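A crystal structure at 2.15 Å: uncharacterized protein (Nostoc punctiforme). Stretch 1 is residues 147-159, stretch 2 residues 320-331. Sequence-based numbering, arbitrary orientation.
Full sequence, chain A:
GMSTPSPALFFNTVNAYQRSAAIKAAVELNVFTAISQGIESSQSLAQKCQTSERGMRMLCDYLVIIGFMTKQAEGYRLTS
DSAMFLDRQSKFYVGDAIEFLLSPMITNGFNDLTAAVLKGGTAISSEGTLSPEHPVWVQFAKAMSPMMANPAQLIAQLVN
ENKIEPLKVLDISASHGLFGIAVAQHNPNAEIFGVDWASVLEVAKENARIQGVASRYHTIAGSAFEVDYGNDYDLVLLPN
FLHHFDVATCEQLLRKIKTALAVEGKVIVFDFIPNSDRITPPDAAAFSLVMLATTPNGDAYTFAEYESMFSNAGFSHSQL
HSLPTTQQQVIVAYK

Stretch 1 147-159: MMANPAQLIAQLV
Stretch 2 320-331: LHSLPTTQQQVI

Stretch 1 is helical through V159, with i to i-4 hydrogen bonds from A152 N to M148 O (3.0 Å) through V159 N to I155 O (2.8 Å). Stretch 2 is a hairpin-like excursion: H321 and V330 pair across two strands, H321 N to V330 O at 2.7 Å and V330 N to H321 O at 3.0 Å, and between them a type I turn from L323 to T326 is closed by T326 N to L323 O (3.0 Å). L323 enters it with positive phi (50/73). The register runs P151 CA to T326 CA (6.6 Å), L154 CA to L323 CA (8.6 Å), I155 CA to V330 CA (8.4 Å) and L158 CA to H321 CA (9.7 Å), so advancing along the helix leads from the turn toward the paired strands. No direct hydrogen bond crosses; the contact buries 422 Å².

Selenomethionine M148 (chi1 m, chi2 m, chi3 t) leaves its backbone sideways, yet its CE reaches 3.9 Å from Q328 OE1, an oxygen hydrogen-bonded elsewhere in the structure. N150 (chi1 t) points toward stretch 2 and bridges through water: its ND2 donates to water 1 O at 2.5 Å, and that O lies 3.2 Å from T326 OG1. P151 packs beside the same hydroxyl, CG to T326 OG1 3.6 Å, a van der Waals contact.

L154 (m, t) meets the turn: CD1 lies 3.5 Å from T325 OG1 and 4.0 Å from T326 CB, while its CB is 4.4 Å from L323 CD1 (L323 m, t). I155 (m, t) starts sideways, but its extended chain brings CD1 to 3.9 Å from V330 CG2 (V330 t), an apolar contact between buried residues. One helical turn beyond L154, L158 (t, p) spreads its methyls over the strand pair, CD2 4.4 Å from V330 CG1 and CD1 4.0 Å from H321 ND1, approaching the imidazole (chi1 m, chi2 -115°) obliquely.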

HETATM    1  N   MSE A 147       0.282  16.363 -14.807  1.00 39.00           N
HETATM    2  CA  MSE A 147      -0.473  15.317 -15.473  1.00 39.30           C
HETATM    3  C   MSE A 147      -1.746  15.800 -16.137  1.00 38.09           C
HETATM    4  O   MSE A 147      -2.378  15.020 -16.859  1.00 36.76           O
HETATM    5  CB  MSE A 147      -0.839  14.205 -14.494  1.00 39.72           C
HETATM    6  CG  MSE A 147       0.375  13.501 -13.935  1.00 47.90           C
HETATM    7 SE   MSE A 147       0.971  14.460 -12.352  0.75 58.92          SE
HETATM    8  CE  MSE A 147      -0.587  13.874 -11.257  1.00 53.63           C
HETATM    9  N   MSE A 148      -2.167  17.038 -15.867  1.00 35.66           N
HETATM   10  CA  MSE A 148      -3.442  17.534 -16.411  1.00 35.96           C
HETATM   11  C   MSE A 148      -3.218  18.398 -17.641  1.00 35.90           C
HETATM   12  O   MSE A 148      -4.166  18.738 -18.354  1.00 36.31           O
HETATM   13  CB  MSE A 148      -4.248  18.308 -15.361  1.00 35.06           C
HETATM   14  CG  MSE A 148      -4.708  17.497 -14.177  1.00 37.84           C
HETATM   15 SE   MSE A 148      -5.587  15.766 -14.597  0.75 44.23          SE
HETATM   16  CE  MSE A 148      -5.488  15.067 -12.780  1.00 39.64           C
ATOM     17  N   ALA A 149      -1.958  18.716 -17.910  1.00 37.87           N
ATOM     18  CA  ALA A 149      -1.596  19.564 -19.043  1.00 37.03           C
ATOM     19  C   ALA A 149      -2.032  18.956 -20.380  1.00 37.15           C
ATOM     20  O   ALA A 149      -2.658  19.623 -21.201  1.00 37.05           O
ATOM     21  CB  ALA A 149      -0.102  19.836 -19.027  1.00 35.93           C
ATOM     22  N   ASN A 150      -1.718  17.683 -20.587  1.00 38.90           N
ATOM     23  CA  ASN A 150      -2.026  17.018 -21.848  1.00 37.43           C
ATOM     24  C   ASN A 150      -3.537  16.870 -22.035  1.00 36.07           C
ATOM     25  O   ASN A 150      -4.072  17.243 -23.080  1.00 34.99           O
ATOM     26  CB  ASN A 150      -1.312  15.653 -21.965  1.00 38.74           C
ATOM     27  CG  ASN A 150      -1.631  14.943 -23.287  1.00 42.80           C
ATOM     28  OD1 ASN A 150      -1.364  15.487 -24.360  1.00 49.43           O
ATOM     29  ND2 ASN A 150      -2.238  13.754 -23.210  1.00 38.71           N
ATOM     30  N   PRO A 151      -4.245  16.338 -21.025  1.00 33.44           N
ATOM     31  CA  PRO A 151      -5.688  16.247 -21.233  1.00 34.34           C
ATOM     32  C   PRO A 151      -6.354  17.600 -21.463  1.00 35.44           C
ATOM     33  O   PRO A 151      -7.293  17.659 -22.223  1.00 34.22           O
ATOM     34  CB  PRO A 151      -6.200  15.608 -19.956  1.00 35.24           C
ATOM     35  CG  PRO A 151      -5.011  15.043 -19.275  1.00 33.60           C
ATOM     36  CD  PRO A 151      -3.825  15.789 -19.731  1.00 34.85           C
ATOM     37  N   ALA A 152      -5.857  18.673 -20.823  1.00 35.97           N
ATOM     38  CA  ALA A 152      -6.379  20.029 -21.068  1.00 35.97           C
ATOM     39  C   ALA A 152      -6.263  20.420 -22.547  1.00 37.22           C
ATOM     40  O   ALA A 152      -7.211  20.950 -23.128  1.00 38.45           O
ATOM     41  CB  ALA A 152      -5.691  21.070 -20.156  1.00 32.35           C
ATOM     42  N   GLN A 153      -5.105  20.145 -23.142  1.00 37.58           N
ATOM     43  CA  GLN A 153      -4.881  20.318 -24.571  1.00 39.60           C
ATOM     44  C   GLN A 153      -5.769  19.419 -25.421  1.00 39.81           C
ATOM     45  O   GLN A 153      -6.289  19.854 -26.448  1.00 41.55           O
ATOM     46  CB  GLN A 153      -3.413  20.016 -24.923  1.00 43.15           C
ATOM     47  CG  GLN A 153      -2.386  20.990 -24.324  1.00 45.27           C
ATOM     48  CD  GLN A 153      -2.596  22.403 -24.799  1.00 50.67           C
ATOM     49  OE1 GLN A 153      -2.817  22.633 -25.986  1.00 58.08           O
ATOM     50  NE2 GLN A 153      -2.536  23.365 -23.874  1.00 49.76           N
ATOM     51  N   LEU A 154      -5.954  18.168 -25.019  1.00 40.01           N
ATOM     52  CA  LEU A 154      -6.802  17.271 -25.799  1.00 41.69           C
ATOM     53  C   LEU A 154      -8.239  17.796 -25.806  1.00 41.28           C
ATOM     54  O   LEU A 154      -8.863  17.856 -26.857  1.00 42.46           O
ATOM     55  CB  LEU A 154      -6.761  15.814 -25.304  1.00 42.60           C
ATOM     56  CG  LEU A 154      -5.404  15.071 -25.348  1.00 46.42           C
ATOM     57  CD1 LEU A 154      -5.521  13.701 -24.652  1.00 43.50           C
ATOM     58  CD2 LEU A 154      -4.861  14.909 -26.759  1.00 46.67           C
ATOM     59  N   ILE A 155      -8.750  18.203 -24.650  1.00 40.23           N
ATOM     60  CA  ILE A 155     -10.121  18.712 -24.577  1.00 40.48           C
ATOM     61  C   ILE A 155     -10.263  19.957 -25.431  1.00 41.27           C
ATOM     62  O   ILE A 155     -11.208  20.084 -26.177  1.00 40.36           O
ATOM     63  CB  ILE A 155     -10.566  18.970 -23.144  1.00 40.44           C
ATOM     64  CG1 ILE A 155     -10.803  17.616 -22.447  1.00 39.29           C
ATOM     65  CG2 ILE A 155     -11.822  19.877 -23.129  1.00 37.03           C
ATOM     66  CD1 ILE A 155     -11.175  17.709 -20.971  1.00 40.26           C
ATOM     67  N   ALA A 156      -9.273  20.839 -25.355  1.00 45.58           N
ATOM     68  CA  ALA A 156      -9.215  22.043 -26.187  1.00 46.03           C
ATOM     69  C   ALA A 156      -9.338  21.717 -27.681  1.00 48.93           C
ATOM     70  O   ALA A 156     -10.181  22.293 -28.375  1.00 47.28           O
ATOM     71  CB  ALA A 156      -7.952  22.781 -25.918  1.00 44.00           C
ATOM     72  N   GLN A 157      -8.519  20.796 -28.181  1.00 54.01           N
ATOM     73  CA  GLN A 157      -8.563  20.493 -29.612  1.00 60.37           C
ATOM     74  C   GLN A 157      -9.784  19.643 -29.999  1.00 61.32           C
ATOM     75  O   GLN A 157     -10.192  19.681 -31.155  1.00 62.33           O
ATOM     76  CB  GLN A 157      -7.233  19.943 -30.150  1.00 60.10           C
ATOM     77  CG  GLN A 157      -6.782  18.583 -29.644  1.00 66.39           C
ATOM     78  CD  GLN A 157      -5.258  18.389 -29.796  1.00 66.78           C
ATOM     79  OE1 GLN A 157      -4.629  17.628 -29.044  1.00 80.70           O
ATOM     80  NE2 GLN A 157      -4.663  19.088 -30.764  1.00 73.59           N
ATOM     81  N   LEU A 158     -10.388  18.938 -29.036  1.00 62.30           N
ATOM     82  CA  LEU A 158     -11.730  18.356 -29.221  1.00 62.26           C
ATOM     83  C   LEU A 158     -12.830  19.433 -29.291  1.00 63.97           C
ATOM     84  O   LEU A 158     -13.830  19.235 -29.979  1.00 65.34           O
ATOM     85  CB  LEU A 158     -12.056  17.332 -28.122  1.00 62.05           C
ATOM     86  CG  LEU A 158     -13.509  16.832 -27.960  1.00 63.50           C
ATOM     87  CD1 LEU A 158     -13.916  15.909 -29.111  1.00 59.64           C
ATOM     88  CD2 LEU A 158     -13.721  16.126 -26.612  1.00 62.11           C
ATOM     89  N   VAL A 159     -12.661  20.544 -28.569  1.00 64.78           N
ATOM     90  CA  VAL A 159     -13.592  21.693 -28.633  1.00 66.06           C
ATOM     91  C   VAL A 159     -13.471  22.447 -29.959  1.00 69.49           C
ATOM     92  O   VAL A 159     -14.449  23.032 -30.431  1.00 70.28           O
ATOM     93  CB  VAL A 159     -13.385  22.701 -27.438  1.00 66.08           C
ATOM     94  CG1 VAL A 159     -13.831  24.116 -27.798  1.00 60.05           C
ATOM     95  CG2 VAL A 159     -14.114  22.217 -26.191  1.00 61.28           C
ATOM     96  N   LEU A 320     -20.576  10.010 -24.622  1.00 47.51           N
ATOM     97  CA  LEU A 320     -19.267   9.600 -24.122  1.00 49.29           C
ATOM     98  C   LEU A 320     -18.189   9.761 -25.184  1.00 52.26           C
ATOM     99  O   LEU A 320     -18.391   9.414 -26.339  1.00 53.38           O
ATOM    100  CB  LEU A 320     -19.313   8.140 -23.668  1.00 49.07           C
ATOM    101  CG  LEU A 320     -18.135   7.594 -22.848  1.00 52.47           C
ATOM    102  CD1 LEU A 320     -17.898   8.433 -21.601  1.00 49.60           C
ATOM    103  CD2 LEU A 320     -18.382   6.126 -22.458  1.00 48.85           C
ATOM    104  N   HIS A 321     -17.063  10.350 -24.790  1.00 56.11           N
ATOM    105  CA  HIS A 321     -15.825  10.337 -25.568  1.00 58.47           C
ATOM    106  C   HIS A 321     -14.741   9.717 -24.667  1.00 62.20           C
ATOM    107  O   HIS A 321     -14.148  10.384 -23.806  1.00 62.28           O
ATOM    108  CB  HIS A 321     -15.422  11.735 -26.036  1.00 57.56           C
ATOM    109  CG  HIS A 321     -16.436  12.407 -26.911  1.00 56.28           C
ATOM    110  ND1 HIS A 321     -16.189  12.725 -28.228  1.00 59.76           N
ATOM    111  CD2 HIS A 321     -17.691  12.842 -26.651  1.00 59.22           C
ATOM    112  CE1 HIS A 321     -17.248  13.325 -28.742  1.00 61.21           C
ATOM    113  NE2 HIS A 321     -18.176  13.405 -27.807  1.00 61.47           N
ATOM    114  N   SER A 322     -14.543   8.414 -24.854  1.00 65.52           N
ATOM    115  CA  SER A 322     -13.582   7.593 -24.103  1.00 67.42           C
ATOM    116  C   SER A 322     -12.173   8.213 -23.957  1.00 66.57           C
ATOM    117  O   SER A 322     -11.549   8.083 -22.905  1.00 65.90           O
ATOM    118  CB  SER A 322     -13.506   6.198 -24.765  1.00 67.85           C
ATOM    119  OG  SER A 322     -12.236   5.594 -24.614  1.00 74.30           O
ATOM    120  N   LEU A 323     -11.703   8.895 -25.001  1.00 66.01           N
ATOM    121  CA  LEU A 323     -10.344   9.440 -25.054  1.00 66.77           C
ATOM    122  C   LEU A 323      -9.279   8.388 -24.678  1.00 66.15           C
ATOM    123  O   LEU A 323      -8.684   8.464 -23.594  1.00 62.81           O
ATOM    124  CB  LEU A 323     -10.199  10.696 -24.179  1.00 66.87           C
ATOM    125  CG  LEU A 323     -10.749  12.030 -24.689  1.00 69.27           C
ATOM    126  CD1 LEU A 323      -9.992  13.176 -23.993  1.00 67.15           C
ATOM    127  CD2 LEU A 323     -10.650  12.153 -26.215  1.00 67.48           C
ATOM    128  N   PRO A 324      -9.038   7.413 -25.588  1.00 66.39           N
ATOM    129  CA  PRO A 324      -8.077   6.333 -25.349  1.00 66.62           C
ATOM    130  C   PRO A 324      -6.618   6.801 -25.166  1.00 65.77           C
ATOM    131  O   PRO A 324      -5.820   6.064 -24.600  1.00 66.05           O
ATOM    132  CB  PRO A 324      -8.201   5.439 -26.600  1.00 66.28           C
ATOM    133  CG  PRO A 324      -9.358   5.928 -27.365  1.00 65.78           C
ATOM    134  CD  PRO A 324      -9.667   7.305 -26.923  1.00 66.16           C
ATOM    135  N   THR A 325      -6.276   7.992 -25.649  1.00 64.98           N
ATOM    136  CA  THR A 325      -4.944   8.557 -25.429  1.00 65.63           C
ATOM    137  C   THR A 325      -4.699   8.986 -23.975  1.00 65.38           C
ATOM    138  O   THR A 325      -3.550   9.164 -23.582  1.00 66.12           O
ATOM    139  CB  THR A 325      -4.688   9.777 -26.339  1.00 65.82           C
ATOM    140  OG1 THR A 325      -5.833  10.638 -26.302  1.00 67.47           O
ATOM    141  CG2 THR A 325      -4.410   9.348 -27.788  1.00 63.92           C
ATOM    142  N   THR A 326      -5.761   9.145 -23.184  1.00 65.14           N
ATOM    143  CA  THR A 326      -5.637   9.653 -21.806  1.00 65.76           C
ATOM    144  C   THR A 326      -6.387   8.792 -20.765  1.00 64.87           C
ATOM    145  O   THR A 326      -7.348   8.095 -21.108  1.00 64.81           O
ATOM    146  CB  THR A 326      -6.135  11.119 -21.706  1.00 66.65           C
ATOM    147  OG1 THR A 326      -5.680  11.698 -20.477  1.00 65.19           O
ATOM    148  CG2 THR A 326      -7.663  11.184 -21.759  1.00 65.80           C
ATOM    149  N   GLN A 327      -5.949   8.874 -19.503  1.00 62.76           N
ATOM    150  CA  GLN A 327      -6.437   8.001 -18.412  1.00 62.00           C
ATOM    151  C   GLN A 327      -7.923   8.171 -18.083  1.00 60.54           C
ATOM    152  O   GLN A 327      -8.611   7.200 -17.772  1.00 61.65           O
ATOM    153  CB  GLN A 327      -5.619   8.211 -17.126  1.00 62.28           C
ATOM    154  CG  GLN A 327      -6.247   7.580 -15.857  1.00 63.26           C
ATOM    155  CD  GLN A 327      -5.491   7.890 -14.578  1.00 61.57           C
ATOM    156  OE1 GLN A 327      -4.848   8.930 -14.454  1.00 71.58           O
ATOM    157  NE2 GLN A 327      -5.576   6.992 -13.616  1.00 56.57           N
ATOM    158  N   GLN A 328      -8.413   9.403 -18.114  1.00 58.28           N
ATOM    159  CA  GLN A 328      -9.805   9.666 -17.734  1.00 54.79           C
ATOM    160  C   GLN A 328     -10.681   9.830 -18.980  1.00 51.39           C
ATOM    161  O   GLN A 328     -10.184   9.795 -20.107  1.00 50.45           O
ATOM    162  CB  GLN A 328      -9.870  10.878 -16.808  1.00 55.34           C
ATOM    163  CG  GLN A 328      -8.819  10.845 -15.690  1.00 52.41           C
ATOM    164  CD  GLN A 328      -9.080  11.880 -14.618  1.00 51.42           C
ATOM    165  OE1 GLN A 328      -8.182  12.612 -14.207  1.00 51.72           O
ATOM    166  NE2 GLN A 328     -10.313  11.946 -14.158  1.00 43.58           N
ATOM    167  N   GLN A 329     -11.983   9.986 -18.771  1.00 49.87           N
ATOM    168  CA  GLN A 329     -12.966   9.939 -19.861  1.00 50.19           C
ATOM    169  C   GLN A 329     -13.734  11.267 -19.935  1.00 49.05           C
ATOM    170  O   GLN A 329     -13.784  11.996 -18.932  1.00 46.85           O
ATOM    171  CB  GLN A 329     -13.939   8.778 -19.626  1.00 50.48           C
ATOM    172  CG  GLN A 329     -13.313   7.368 -19.669  1.00 51.85           C
ATOM    173  CD  GLN A 329     -12.570   6.938 -18.369  1.00 55.48           C
ATOM    174  OE1 GLN A 329     -12.899   7.347 -17.247  1.00 41.52           O
ATOM    175  NE2 GLN A 329     -11.576   6.085 -18.540  1.00 54.15           N
ATOM    176  N   VAL A 330     -14.310  11.576 -21.107  1.00 46.77           N
ATOM    177  CA  VAL A 330     -15.108  12.817 -21.309  1.00 44.59           C
ATOM    178  C   VAL A 330     -16.595  12.539 -21.658  1.00 42.22           C
ATOM    179  O   VAL A 330     -16.891  11.615 -22.395  1.00 41.35           O
ATOM    180  CB  VAL A 330     -14.448  13.762 -22.358  1.00 45.72           C
ATOM    181  CG1 VAL A 330     -15.423  14.797 -22.834  1.00 40.65           C
ATOM    182  CG2 VAL A 330     -13.195  14.452 -21.786  1.00 39.74           C
ATOM    183  N   ILE A 331     -17.520  13.299 -21.062  1.00 39.23           N
ATOM    184  CA  ILE A 331     -18.920  13.371 -21.502  1.00 37.54           C
ATOM    185  C   ILE A 331     -19.214  14.783 -22.027  1.00 39.31           C
ATOM    186  O   ILE A 331     -19.002  15.755 -21.310  1.00 42.82           O
ATOM    187  CB  ILE A 331     -19.897  13.073 -20.346  1.00 37.80           C
ATOM    188  CG1 ILE A 331     -19.755  11.628 -19.897  1.00 34.44           C
ATOM    189  CG2 ILE A 331     -21.342  13.333 -20.743  1.00 35.05           C
ATOM    190  CD1 ILE A 331     -20.454  11.344 -18.612  1.00 33.63           C
TER
HETATM  191  O   HOH W   1      -2.645  12.563 -21.103  1.00 38.33           O